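Local coordinates for periplasmic sugar-binding protein (Chloroflexus aurantiacus, PDB 4RXU) that binds beta-D-glucopyranose in the cleft between its two lobes and probably delivers sugar to an ABC-type transporter, at residues Y117-R122 with D166-L171; T132-A137 with A335-V340; A99-A104 with R122-V127; V112-Y117 with A126-V131. One frame throughout, in Å; residues are numbered along the deposited sequence.

Interaction 1: Y117-R122 with D166-L171; sequences YDRLIR and DNNAFL. With BGC (beta-D-glucopyranose), chain C.
Arg119 and Asn168, their CA atoms 6.1 Å apart, bring the loop after strand 113-117 up to the start of helix 167-185, so that the two lobes of this periplasmic binding protein fold meet around the sugar. Asn168 ND2 donates to Asp118 O at 3.0 Å; the oxygen lies close to the plane of the amide, whereas the nitrogen stands 55° above the plane of the carbonyl. The same ND2 also donates to glucose O1. Asp118 OD2 accepts the O2 hydroxyl at 2.7 Å, while its OD1 is paired with Arg44. The Arg119 chain, extended from CG to NE, crosses Asp166 at about a right angle, with NE 3.3 Å from Asp166 OD2 in a salt bridge. Arg119 NE donates to glucose O1 and Arg119 NH2 to the ring oxygen O5, each at 3.0 Å in a nearly straight bond (169°); Glu42 is a further partner of NH2. Asp166 serves two roles: OD1 caps the helix by accepting from Asn168 N, and OD2 takes the O1 hydroxyl at 2.6 Å together with Trp222 NE1. Farther from the sugar, one water joins Leu120 N to Asn167 ND2 and Asn168 OD1, and another joins Leu120 O to Asn167 N. The anomeric hydroxyl thus donates once and accepts twice, using groups of both lobes, which is consistent with a closed, ligand-bound state; the neighbouring guanidinium would favour an ionised Asp166.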
loop_
_atom_site.group_PDB
_atom_site.type_symbol
_atom_site.label_atom_id
_atom_site.label_comp_id
_atom_site.label_asym_id
_atom_site.label_seq_id
_atom_site.Cartn_x
_atom_site.Cartn_y
_atom_site.Cartn_z
ATOM N N TYR A 117 -5.199 8.576 -7.294
ATOM C CA TYR A 117 -4.605 7.368 -7.822
ATOM C C TYR A 117 -3.876 6.632 -6.709
ATOM O O TYR A 117 -2.956 7.166 -6.103
ATOM C CB TYR A 117 -3.621 7.722 -8.924
ATOM C CG TYR A 117 -2.961 6.510 -9.557
ATOM C CD1 TYR A 117 -3.621 5.720 -10.471
ATOM C CD2 TYR A 117 -1.676 6.157 -9.206
ATOM C CE1 TYR A 117 -3.017 4.602 -11.016
ATOM C CE2 TYR A 117 -1.053 5.063 -9.770
ATOM C CZ TYR A 117 -1.740 4.282 -10.663
ATOM O OH TYR A 117 -1.111 3.184 -11.190
ATOM N N ASP A 118 -4.337 5.409 -6.460
ATOM C CA ASP A 118 -3.833 4.492 -5.436
ATOM C C ASP A 118 -4.158 4.956 -4.026
ATOM O O ASP A 118 -4.720 4.196 -3.250
ATOM C CB ASP A 118 -2.343 4.191 -5.543
ATOM C CG ASP A 118 -1.968 3.037 -4.673
ATOM O OD1 ASP A 118 -2.154 1.888 -5.139
ATOM O OD2 ASP A 118 -1.563 3.263 -3.499
ATOM N N ARG A 119 -3.737 6.174 -3.686
ATOM C CA ARG A 119 -3.987 6.792 -2.388
ATOM C C ARG A 119 -5.016 7.873 -2.563
ATOM O O ARG A 119 -5.093 8.509 -3.627
ATOM C CB ARG A 119 -2.722 7.447 -1.839
ATOM C CG ARG A 119 -1.595 6.496 -1.578
ATOM C CD ARG A 119 -0.355 7.269 -1.186
ATOM N NE ARG A 119 0.725 6.391 -0.808
ATOM C CZ ARG A 119 1.956 6.792 -0.550
ATOM N NH1 ARG A 119 2.281 8.070 -0.680
ATOM N NH2 ARG A 119 2.861 5.907 -0.181
ATOM N N LEU A 120 -5.799 8.076 -1.510
ATOM C CA LEU A 120 -6.906 9.004 -1.538
ATOM C C LEU A 120 -6.531 10.394 -1.011
ATOM O O LEU A 120 -5.993 10.542 0.078
ATOM C CB LEU A 120 -8.036 8.412 -0.684
ATOM C CG LEU A 120 -9.389 9.121 -0.699
ATOM C CD1 LEU A 120 -9.940 9.271 -2.112
ATOM C CD2 LEU A 120 -10.351 8.384 0.227
ATOM N N ILE A 121 -6.832 11.417 -1.805
ATOM C CA ILE A 121 -6.799 12.800 -1.335
ATOM C C ILE A 121 -7.986 13.019 -0.416
ATOM O O ILE A 121 -9.114 12.675 -0.757
ATOM C CB ILE A 121 -6.867 13.795 -2.509
ATOM C CG1 ILE A 121 -5.585 13.656 -3.332
ATOM C CG2 ILE A 121 -7.014 15.215 -1.982
ATOM C CD1 ILE A 121 -5.504 14.531 -4.559
ATOM N N ARG A 122 -7.722 13.612 0.742
ATOM C CA ARG A 122 -8.711 13.773 1.796
ATOM C C ARG A 122 -9.141 15.192 2.052
ATOM O O ARG A 122 -8.459 16.135 1.667
ATOM C CB ARG A 122 -8.182 13.164 3.090
ATOM C CG ARG A 122 -8.034 11.652 2.997
ATOM C CD ARG A 122 -7.592 11.075 4.326
ATOM N NE ARG A 122 -8.714 10.969 5.271
ATOM C CZ ARG A 122 -8.914 11.703 6.350
ATOM N NH1 ARG A 122 -8.080 12.674 6.707
ATOM N NH2 ARG A 122 -9.996 11.444 7.088
ATOM N N ASP A 166 -0.350 8.566 4.625
ATOM C CA ASP A 166 -0.965 7.750 3.570
ATOM C C ASP A 166 -2.275 7.183 4.088
ATOM O O ASP A 166 -2.272 6.372 5.005
ATOM C CB ASP A 166 0.014 6.611 3.244
ATOM C CG ASP A 166 -0.482 5.663 2.202
ATOM O OD1 ASP A 166 -1.578 5.881 1.633
ATOM O OD2 ASP A 166 0.285 4.695 1.958
ATOM N N ASN A 167 -3.403 7.600 3.529
ATOM C CA ASN A 167 -4.674 7.014 3.970
ATOM C C ASN A 167 -4.685 5.490 3.858
ATOM O O ASN A 167 -5.369 4.798 4.621
ATOM C CB ASN A 167 -5.829 7.619 3.187
ATOM C CG ASN A 167 -7.165 7.217 3.730
ATOM O OD1 ASN A 167 -7.492 7.505 4.888
ATOM N ND2 ASN A 167 -7.966 6.578 2.893
ATOM N N ASN A 168 -3.976 4.960 2.871
ATOM C CA ASN A 168 -3.933 3.500 2.732
ATOM C C ASN A 168 -3.326 2.830 3.957
ATOM O O ASN A 168 -3.680 1.708 4.258
ATOM C CB ASN A 168 -3.145 3.078 1.491
ATOM C CG ASN A 168 -3.866 3.364 0.202
ATOM O OD1 ASN A 168 -5.060 3.603 0.175
ATOM N ND2 ASN A 168 -3.136 3.273 -0.891
ATOM N N ALA A 169 -2.417 3.501 4.660
ATOM C CA ALA A 169 -1.828 2.904 5.864
ATOM C C ALA A 169 -2.927 2.610 6.885
ATOM O O ALA A 169 -2.897 1.596 7.554
ATOM C CB ALA A 169 -0.753 3.796 6.448
ATOM N N PHE A 170 -3.901 3.504 6.992
ATOM C CA PHE A 170 -5.029 3.279 7.897
ATOM C C PHE A 170 -5.905 2.152 7.377
ATOM O O PHE A 170 -6.406 1.318 8.160
ATOM C CB PHE A 170 -5.845 4.560 8.061
ATOM C CG PHE A 170 -5.203 5.572 8.957
ATOM C CD1 PHE A 170 -4.284 6.457 8.451
ATOM C CD2 PHE A 170 -5.507 5.624 10.300
ATOM C CE1 PHE A 170 -3.684 7.395 9.270
ATOM C CE2 PHE A 170 -4.901 6.553 11.119
ATOM C CZ PHE A 170 -3.990 7.443 10.600
ATOM N N LEU A 171 -6.117 2.109 6.065
ATOM C CA LEU A 171 -6.958 1.043 5.474
ATOM C C LEU A 171 -6.298 -0.325 5.630
ATOM O O LEU A 171 -6.950 -1.302 6.007
ATOM C CB LEU A 171 -7.285 1.313 3.995
ATOM C CG LEU A 171 -8.120 2.581 3.771
ATOM C CD1 LEU A 171 -8.257 2.958 2.292
ATOM C CD2 LEU A 171 -9.493 2.392 4.401
HETATM C C2 BGC C . 0.710 1.691 -1.641
HETATM C C3 BGC C . 1.563 0.463 -1.394
HETATM C C4 BGC C . 2.997 0.895 -1.125
HETATM C C5 BGC C . 3.059 1.953 -0.023
HETATM C C6 BGC C . 4.438 2.540 0.175
HETATM C C1 BGC C . 0.838 2.501 -0.362
HETATM O O1 BGC C . -0.068 3.564 -0.304
HETATM O O2 BGC C . -0.641 1.289 -1.890
HETATM O O3 BGC C . 1.484 -0.368 -2.548
HETATM O O4 BGC C . 3.731 -0.245 -0.636
HETATM O O5 BGC C . 2.169 3.015 -0.306
HETATM O O6 BGC C . 5.018 2.968 -1.060
HETATM O O HOH W 1 -6.434 5.899 0.513
HETATM O O HOH W 2 -3.683 9.433 1.353
HETATM O O HOH W 3 -10.483 9.054 4.572
#

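Interaction 2: T132-A137 with A335-V340; sequences TFDSIA and AIQSPV
Thr132 pairs with Gln337, and Phe133 with Ser338, in a parallel beta pair that runs into the start of helix 135-148, one of the places where the chain passes from lobe to lobe, as at the hinge of periplasmic binding proteins. Thr132 N donates to Ile336 O (3.1 Å) and Thr132 O accepts from Ser338 N (2.9 Å). With OG1 anti to its backbone N (chi1 -173°), Thr132 bonds through that hydroxyl to Phe133 O at 2.7 Å, while CG2 lies alongside Gln337 CB. Phe133 projects from the other face: its CB rests on Val340 CG1 at 3.7 Å and ring atom CD1 comes to 3.9 Å from Ser338 CB. Beyond the ring lie Leu303 of helix 300-315 and Lys298. Asp134, the centre of an inverse gamma turn, continues the pairing as its N donates to Ser338 O at 3.0 Å. Its carboxylate stacks on the Gln337 amide, the planes 14° apart, and the amide OE1 is bonded to Tyr326 OH. As N-cap, Asp134 receives Ala137 N on OD1 at 3.2 Å, from above the carboxylate plane. Within the first turn of the helix, Ala137 CB meets Val340 CG2 at 4.1 Å.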
loop_
_atom_site.group_PDB
_atom_site.type_symbol
_atom_site.label_atom_id
_atom_site.label_comp_id
_atom_site.label_asym_id
_atom_site.label_seq_id
_atom_site.Cartn_x
_atom_site.Cartn_y
_atom_site.Cartn_z
ATOM N N THR A 132 -8.129 2.653 -7.369
ATOM C CA THR A 132 -7.538 2.020 -6.196
ATOM C C THR A 132 -7.586 0.497 -6.250
ATOM O O THR A 132 -8.448 -0.097 -6.912
ATOM C CB THR A 132 -8.252 2.527 -4.907
ATOM O OG1 THR A 132 -7.593 2.048 -3.730
ATOM C CG2 THR A 132 -9.733 2.073 -4.847
ATOM N N PHE A 133 -6.666 -0.114 -5.519
ATOM C CA PHE A 133 -6.828 -1.504 -5.128
ATOM C C PHE A 133 -7.733 -1.595 -3.908
ATOM O O PHE A 133 -7.986 -0.614 -3.200
ATOM C CB PHE A 133 -5.491 -2.144 -4.806
ATOM C CG PHE A 133 -4.547 -2.202 -5.971
ATOM C CD1 PHE A 133 -4.792 -3.032 -7.053
ATOM C CD2 PHE A 133 -3.401 -1.406 -5.982
ATOM C CE1 PHE A 133 -3.910 -3.079 -8.107
ATOM C CE2 PHE A 133 -2.520 -1.463 -7.034
ATOM C CZ PHE A 133 -2.779 -2.302 -8.090
ATOM N N ASP A 134 -8.225 -2.788 -3.628
ATOM C CA ASP A 134 -9.056 -3.005 -2.428
ATOM C C ASP A 134 -8.137 -3.081 -1.197
ATOM O O ASP A 134 -7.677 -4.151 -0.805
ATOM C CB ASP A 134 -9.838 -4.303 -2.586
ATOM C CG ASP A 134 -10.859 -4.541 -1.474
ATOM O OD1 ASP A 134 -10.762 -3.934 -0.383
ATOM O OD2 ASP A 134 -11.778 -5.375 -1.690
ATOM N N SER A 135 -7.846 -1.931 -0.601
ATOM C CA SER A 135 -6.868 -1.860 0.490
ATOM C C SER A 135 -7.288 -2.542 1.789
ATOM O O SER A 135 -6.436 -3.091 2.512
ATOM C CB SER A 135 -6.471 -0.422 0.793
ATOM O OG SER A 135 -5.803 0.169 -0.308
ATOM N N ILE A 136 -8.583 -2.508 2.092
ATOM C CA ILE A 136 -9.066 -3.247 3.267
ATOM C C ILE A 136 -8.746 -4.751 3.090
ATOM O O ILE A 136 -8.280 -5.433 4.029
ATOM C CB ILE A 136 -10.573 -3.003 3.489
ATOM C CG1 ILE A 136 -10.830 -1.561 3.992
ATOM C CG2 ILE A 136 -11.201 -4.020 4.456
ATOM C CD1 ILE A 136 -10.419 -1.283 5.429
ATOM N N ALA A 137 -9.010 -5.259 1.894
ATOM C CA ALA A 137 -8.734 -6.651 1.595
ATOM C C ALA A 137 -7.235 -6.956 1.677
ATOM O O ALA A 137 -6.871 -8.035 2.107
ATOM C CB ALA A 137 -9.286 -7.035 0.225
ATOM N N ALA A 335 -15.382 5.176 -6.815
ATOM C CA ALA A 335 -14.199 4.299 -6.851
ATOM C C ALA A 335 -14.156 3.439 -8.099
ATOM O O ALA A 335 -15.183 3.020 -8.616
ATOM C CB ALA A 335 -14.183 3.400 -5.639
ATOM N N ILE A 336 -12.941 3.223 -8.592
ATOM C CA ILE A 336 -12.688 2.280 -9.682
ATOM C C ILE A 336 -11.680 1.328 -9.011
ATOM O O ILE A 336 -10.474 1.578 -8.997
ATOM C CB ILE A 336 -12.096 2.986 -10.926
ATOM C CG1 ILE A 336 -13.067 4.058 -11.445
ATOM C CG2 ILE A 336 -11.778 1.971 -12.015
ATOM C CD1 ILE A 336 -12.544 4.997 -12.521
ATOM N N GLN A 337 -12.203 0.255 -8.429
ATOM C CA GLN A 337 -11.441 -0.616 -7.539
ATOM C C GLN A 337 -11.103 -1.924 -8.218
ATOM O O GLN A 337 -11.936 -2.505 -8.915
ATOM C CB GLN A 337 -12.246 -0.889 -6.268
ATOM C CG GLN A 337 -11.518 -1.709 -5.211
ATOM C CD GLN A 337 -12.433 -2.188 -4.086
ATOM O OE1 GLN A 337 -12.525 -1.559 -3.020
ATOM N NE2 GLN A 337 -13.146 -3.269 -4.331
ATOM N N SER A 338 -9.884 -2.381 -7.930
ATOM C CA SER A 338 -9.255 -3.588 -8.490
ATOM C C SER A 338 -8.915 -4.548 -7.361
ATOM O O SER A 338 -8.573 -4.082 -6.266
ATOM C CB SER A 338 -7.951 -3.189 -9.251
ATOM O OG SER A 338 -8.284 -2.915 -10.570
ATOM N N PRO A 339 -9.020 -5.877 -7.600
ATOM C CA PRO A 339 -8.762 -6.792 -6.500
ATOM C C PRO A 339 -7.300 -7.076 -6.235
ATOM O O PRO A 339 -6.399 -6.731 -7.022
ATOM C CB PRO A 339 -9.462 -8.077 -6.939
ATOM C CG PRO A 339 -9.478 -8.036 -8.398
ATOM C CD PRO A 339 -9.657 -6.581 -8.730
ATOM N N VAL A 340 -7.088 -7.753 -5.119
ATOM C CA VAL A 340 -5.746 -8.103 -4.667
ATOM C C VAL A 340 -5.689 -9.600 -4.311
ATOM O O VAL A 340 -6.706 -10.194 -3.932
ATOM C CB VAL A 340 -5.284 -7.217 -3.482
ATOM C CG1 VAL A 340 -5.379 -5.750 -3.867
ATOM C CG2 VAL A 340 -6.065 -7.515 -2.195
#

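Interaction 3: A99-A104 with R122-V127; sequences AAAAAA and RETDAV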
loop_
_atom_site.group_PDB
_atom_site.type_symbol
_atom_site.label_atom_id
_atom_site.label_comp_id
_atom_site.label_asym_id
_atom_site.label_seq_id
_atom_site.Cartn_x
_atom_site.Cartn_y
_atom_site.Cartn_z
ATOM N N ALA A 99 -3.060 16.850 3.094
ATOM C CA ALA A 99 -2.342 18.032 2.608
ATOM C C ALA A 99 -2.576 18.320 1.142
ATOM O O ALA A 99 -2.463 19.458 0.718
ATOM C CB ALA A 99 -0.857 17.903 2.824
ATOM N N ALA A 100 -2.896 17.281 0.374
ATOM C CA ALA A 100 -3.131 17.413 -1.075
ATOM C C ALA A 100 -4.466 18.083 -1.419
ATOM O O ALA A 100 -4.768 18.321 -2.602
ATOM C CB ALA A 100 -3.072 16.026 -1.714
ATOM N N ALA A 101 -5.286 18.370 -0.402
ATOM C CA ALA A 101 -6.561 19.014 -0.677
ATOM C C ALA A 101 -6.450 20.297 -1.521
ATOM O O ALA A 101 -7.199 20.481 -2.497
ATOM C CB ALA A 101 -7.339 19.262 0.619
ATOM N N ALA A 102 -5.516 21.176 -1.172
ATOM C CA ALA A 102 -5.410 22.462 -1.893
ATOM C C ALA A 102 -5.017 22.242 -3.355
ATOM O O ALA A 102 -5.501 22.932 -4.249
ATOM C CB ALA A 102 -4.444 23.418 -1.210
ATOM N N ALA A 103 -4.162 21.256 -3.603
ATOM C CA ALA A 103 -3.788 20.897 -4.971
ATOM C C ALA A 103 -4.977 20.428 -5.807
ATOM O O ALA A 103 -5.151 20.845 -6.971
ATOM C CB ALA A 103 -2.694 19.838 -4.943
ATOM N N ALA A 104 -5.796 19.564 -5.198
ATOM C CA ALA A 104 -6.989 19.049 -5.862
ATOM C C ALA A 104 -7.955 20.223 -6.151
ATOM O O ALA A 104 -8.544 20.331 -7.221
ATOM C CB ALA A 104 -7.650 17.985 -4.982
ATOM N N ARG A 122 -7.722 13.612 0.742
ATOM C CA ARG A 122 -8.711 13.773 1.796
ATOM C C ARG A 122 -9.141 15.192 2.052
ATOM O O ARG A 122 -8.459 16.135 1.667
ATOM C CB ARG A 122 -8.182 13.164 3.090
ATOM C CG ARG A 122 -8.034 11.652 2.997
ATOM C CD ARG A 122 -7.592 11.075 4.326
ATOM N NE ARG A 122 -8.714 10.969 5.271
ATOM C CZ ARG A 122 -8.914 11.703 6.350
ATOM N NH1 ARG A 122 -8.080 12.674 6.707
ATOM N NH2 ARG A 122 -9.996 11.444 7.088
ATOM N N GLU A 123 -10.301 15.311 2.691
ATOM C CA GLU A 123 -10.792 16.569 3.297
ATOM C C GLU A 123 -11.093 17.638 2.249
ATOM O O GLU A 123 -10.877 18.843 2.448
ATOM C CB GLU A 123 -9.820 17.087 4.351
ATOM C CG GLU A 123 -9.590 16.147 5.531
ATOM C CD GLU A 123 -10.851 15.676 6.254
ATOM O OE1 GLU A 123 -11.941 16.249 6.077
ATOM O OE2 GLU A 123 -10.741 14.707 7.033
ATOM N N THR A 124 -11.613 17.170 1.129
ATOM C CA THR A 124 -12.112 18.042 0.067
ATOM C C THR A 124 -13.090 17.325 -0.822
ATOM O O THR A 124 -13.020 16.111 -1.018
ATOM C CB THR A 124 -11.008 18.646 -0.837
ATOM O OG1 THR A 124 -11.621 19.459 -1.849
ATOM C CG2 THR A 124 -10.151 17.596 -1.501
ATOM N N ASP A 125 -13.993 18.097 -1.396
ATOM C CA ASP A 125 -14.879 17.456 -2.380
ATOM C C ASP A 125 -14.340 17.574 -3.825
ATOM O O ASP A 125 -14.982 17.079 -4.747
ATOM C CB ASP A 125 -16.342 17.877 -2.233
ATOM C CG ASP A 125 -16.538 19.342 -2.364
ATOM O OD1 ASP A 125 -15.554 20.062 -2.620
ATOM O OD2 ASP A 125 -17.694 19.779 -2.197
ATOM N N ALA A 126 -13.137 18.130 -3.971
ATOM C CA ALA A 126 -12.453 18.272 -5.244
ATOM C C ALA A 126 -11.763 16.997 -5.700
ATOM O O ALA A 126 -10.694 17.065 -6.271
ATOM C CB ALA A 126 -11.429 19.416 -5.176
ATOM N N VAL A 127 -12.365 15.844 -5.453
ATOM C CA VAL A 127 -11.857 14.598 -6.008
ATOM C C VAL A 127 -12.986 13.973 -6.825
ATOM O O VAL A 127 -14.066 13.732 -6.265
ATOM C CB VAL A 127 -11.372 13.624 -4.919
ATOM C CG1 VAL A 127 -10.773 12.411 -5.588
ATOM C CG2 VAL A 127 -10.383 14.292 -3.970
#
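An ST turn at Thr124 packs against the first turn of helix 101-109, with Ala101 and Ala104 supplying the helix side of the contact, in the lobe that holds strands 113-117 and 129-133. Ala101 CB points at the backbone of the connection between these strands, 3.5 Å from Arg122 O, and meets Thr124 CG2 at 3.9 Å. One turn along the helix, Ala104 CB sits 3.4 Å from Ala126 O and 4.0 Å from Ala126 CB. The two branches of Thr124 go different ways. OG1, anti to the backbone N (chi1 179°), closes the turn by accepting from Ala126 N at 2.9 Å in an almost straight bond (166°) and is also hydrogen-bonded to Glu105 of the helix. That leaves CG2 in the crowded position between N and carbonyl carbon, facing the helix. At the edge of the contact, Arg122 NH2 and Glu123 OE2 form a salt bridge at 3.3 Å; Glu123 OE1 forms a second one, to Lys330, and Arg122 NH1 is hydrogen-bonded to Thr98. No hydrogen bond joins the two segments directly. The small alanine side chains let the helix lie close to the turn, at the cost of burying Ala126 O against methyl groups with no polar partner.

Interaction 4: V112-Y117 with A126-V131; sequences VKVISY and AVDYYV
Ile115 with Tyr129, Ser116 with Tyr130 and Tyr117 with Val131 pair across neighbouring parallel strands, 113-117 and 129-133, in the beta sheet of one lobe of the periplasmic binding protein fold, the short strand segments being twisted by 30°. On the face of Ile115 and Tyr117, Val131 forks between the two: its CG2 meets Ile115 CG2 at 3.6 Å, and its CG1 lies 4.2 Å from Tyr117 CD1. Helix 300-315 packs over this side, touching Ile115, Tyr117 and Val131, while the Tyr117 hydroxyl bonds to Asp48. The other face is shaped by a small residue among large ones. Ser116 CB receives Val127 CG1 at 3.7 Å. Tyr130 CG lies anti to the backbone N (chi1 -178°), and the ring meets the serine backbone with an edge, CD1 standing 3.4 Å from Ser116 O. Tyr130 OH reaches Asp118 O, and Ser116 OG binds Arg119 O and Ile121 N, so both polar ends are bonded to the loop that carries Asp118 and Arg119 of the sugar pocket. At the start of the strand Val114 CB abuts Ala126 O at 3.5 Å, its two methyl groups close to the same oxygen, while Ala107 of helix 101-109 packs on its side chain. Just ahead of strand 129-133, Asp128 turns its side chain onto the Val114 backbone: OD2 accepts Val114 N at 2.8 Å through its anti lone pair, and Val114 O in turn accepts from both Asp128 N and Tyr129 N. The Lys113 side chain, bent at chi2, crosses that of Asp128 at about a right angle, with NZ 4.8 Å from Asp128 OD1, one water bridging the two atoms.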
loop_
_atom_site.group_PDB
_atom_site.type_symbol
_atom_site.label_atom_id
_atom_site.label_comp_id
_atom_site.label_asym_id
_atom_site.label_seq_id
_atom_site.Cartn_x
_atom_site.Cartn_y
_atom_site.Cartn_z
ATOM N N VAL A 112 -10.146 21.220 -14.198
ATOM C CA VAL A 112 -9.430 19.976 -14.376
ATOM C C VAL A 112 -10.066 18.905 -13.505
ATOM O O VAL A 112 -10.283 19.115 -12.308
ATOM C CB VAL A 112 -7.949 20.123 -13.993
ATOM C CG1 VAL A 112 -7.212 18.788 -14.159
ATOM C CG2 VAL A 112 -7.304 21.236 -14.816
ATOM N N LYS A 113 -10.331 17.748 -14.119
ATOM C CA LYS A 113 -10.869 16.596 -13.414
ATOM C C LYS A 113 -9.744 15.966 -12.597
ATOM O O LYS A 113 -8.589 15.907 -13.015
ATOM C CB LYS A 113 -11.464 15.559 -14.369
ATOM C CG LYS A 113 -12.565 16.100 -15.237
ATOM C CD LYS A 113 -13.828 16.292 -14.462
ATOM C CE LYS A 113 -14.927 16.738 -15.406
ATOM N NZ LYS A 113 -15.940 17.421 -14.593
ATOM N N VAL A 114 -10.113 15.482 -11.430
ATOM C CA VAL A 114 -9.162 14.959 -10.456
ATOM C C VAL A 114 -9.431 13.472 -10.190
ATOM O O VAL A 114 -10.472 13.086 -9.616
ATOM C CB VAL A 114 -9.228 15.730 -9.121
ATOM C CG1 VAL A 114 -8.253 15.130 -8.109
ATOM C CG2 VAL A 114 -8.872 17.181 -9.347
ATOM N N ILE A 115 -8.484 12.644 -10.635
ATOM C CA ILE A 115 -8.505 11.214 -10.381
ATOM C C ILE A 115 -7.417 10.955 -9.332
ATOM O O ILE A 115 -6.217 10.995 -9.611
ATOM C CB ILE A 115 -8.191 10.406 -11.641
ATOM C CG1 ILE A 115 -9.187 10.739 -12.763
ATOM C CG2 ILE A 115 -8.178 8.914 -11.317
ATOM C CD1 ILE A 115 -8.938 10.004 -14.068
ATOM N N SER A 116 -7.848 10.695 -8.106
ATOM C CA SER A 116 -6.919 10.302 -7.067
ATOM C C SER A 116 -6.495 8.851 -7.403
ATOM O O SER A 116 -7.327 8.042 -7.788
ATOM C CB SER A 116 -7.617 10.406 -5.715
ATOM O OG SER A 116 -6.727 10.453 -4.615
ATOM N N TYR A 117 -5.199 8.576 -7.294
ATOM C CA TYR A 117 -4.605 7.368 -7.822
ATOM C C TYR A 117 -3.876 6.632 -6.709
ATOM O O TYR A 117 -2.956 7.166 -6.103
ATOM C CB TYR A 117 -3.621 7.722 -8.924
ATOM C CG TYR A 117 -2.961 6.510 -9.557
ATOM C CD1 TYR A 117 -3.621 5.720 -10.471
ATOM C CD2 TYR A 117 -1.676 6.157 -9.206
ATOM C CE1 TYR A 117 -3.017 4.602 -11.016
ATOM C CE2 TYR A 117 -1.053 5.063 -9.770
ATOM C CZ TYR A 117 -1.740 4.282 -10.663
ATOM O OH TYR A 117 -1.111 3.184 -11.190
ATOM N N ALA A 126 -13.137 18.130 -3.971
ATOM C CA ALA A 126 -12.453 18.272 -5.244
ATOM C C ALA A 126 -11.763 16.997 -5.700
ATOM O O ALA A 126 -10.694 17.065 -6.271
ATOM C CB ALA A 126 -11.429 19.416 -5.176
ATOM N N VAL A 127 -12.365 15.844 -5.453
ATOM C CA VAL A 127 -11.857 14.598 -6.008
ATOM C C VAL A 127 -12.986 13.973 -6.825
ATOM O O VAL A 127 -14.066 13.732 -6.265
ATOM C CB VAL A 127 -11.372 13.624 -4.919
ATOM C CG1 VAL A 127 -10.773 12.411 -5.588
ATOM C CG2 VAL A 127 -10.383 14.292 -3.970
ATOM N N ASP A 128 -12.769 13.748 -8.123
ATOM C CA ASP A 128 -13.839 13.219 -8.988
ATOM C C ASP A 128 -13.938 11.698 -8.937
ATOM O O ASP A 128 -15.028 11.152 -8.877
ATOM C CB ASP A 128 -13.670 13.729 -10.406
ATOM C CG ASP A 128 -13.784 15.226 -10.454
ATOM O OD1 ASP A 128 -14.883 15.736 -10.173
ATOM O OD2 ASP A 128 -12.765 15.888 -10.684
ATOM N N TYR A 129 -12.783 11.033 -8.978
ATOM C CA TYR A 129 -12.705 9.547 -8.989
ATOM C C TYR A 129 -11.516 9.115 -8.177
ATOM O O TYR A 129 -10.540 9.872 -8.013
ATOM C CB TYR A 129 -12.597 8.974 -10.427
ATOM C CG TYR A 129 -13.783 9.378 -11.233
ATOM C CD1 TYR A 129 -14.970 8.652 -11.163
ATOM C CD2 TYR A 129 -13.765 10.565 -11.972
ATOM C CE1 TYR A 129 -16.103 9.073 -11.840
ATOM C CE2 TYR A 129 -14.895 11.000 -12.642
ATOM C CZ TYR A 129 -16.059 10.243 -12.571
ATOM O OH TYR A 129 -17.205 10.607 -13.228
ATOM N N TYR A 130 -11.589 7.875 -7.733
ATOM C CA TYR A 130 -10.497 7.225 -7.023
ATOM C C TYR A 130 -10.214 5.842 -7.646
ATOM O O TYR A 130 -11.023 4.925 -7.523
ATOM C CB TYR A 130 -10.868 7.068 -5.550
ATOM C CG TYR A 130 -9.805 6.457 -4.664
ATOM C CD1 TYR A 130 -8.449 6.630 -4.897
ATOM C CD2 TYR A 130 -10.176 5.713 -3.559
ATOM C CE1 TYR A 130 -7.503 6.068 -4.044
ATOM C CE2 TYR A 130 -9.260 5.173 -2.688
ATOM C CZ TYR A 130 -7.918 5.352 -2.908
ATOM O OH TYR A 130 -7.037 4.806 -2.015
ATOM N N VAL A 131 -9.076 5.732 -8.296
ATOM C CA VAL A 131 -8.602 4.481 -8.864
ATOM C C VAL A 131 -7.719 3.834 -7.806
ATOM O O VAL A 131 -6.715 4.389 -7.390
ATOM C CB VAL A 131 -7.795 4.725 -10.155
ATOM C CG1 VAL A 131 -7.119 3.451 -10.631
ATOM C CG2 VAL A 131 -8.689 5.305 -11.240
HETATM O O HOH W 4 -12.634 18.689 -10.944
HETATM O O HOH W 5 -15.506 17.902 -11.661
#

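Strand 129-133 ties interaction 2 to interaction 4: Ile336 N lies 2.8 Å from Tyr130 O, a probable hydrogen bond, and 332-343, 129-133 and 113-117 are consecutive strands of one sheet. Strand 113-117 then runs into the loop of interaction 1, where Asp118 N approaches Val131 O at 2.8 Å, again a probable hydrogen bond. The same loop continues into interaction 3, whose Ala100 and Ala104 touch Ile121. Interaction 1 alone binds glucose directly. Phe133 of interaction 2 and Tyr130 of interaction 4 stand behind it, their side chains about 6 and 7 Å from the sugar, whereas in interaction 3 Arg122 is about 12 Å away.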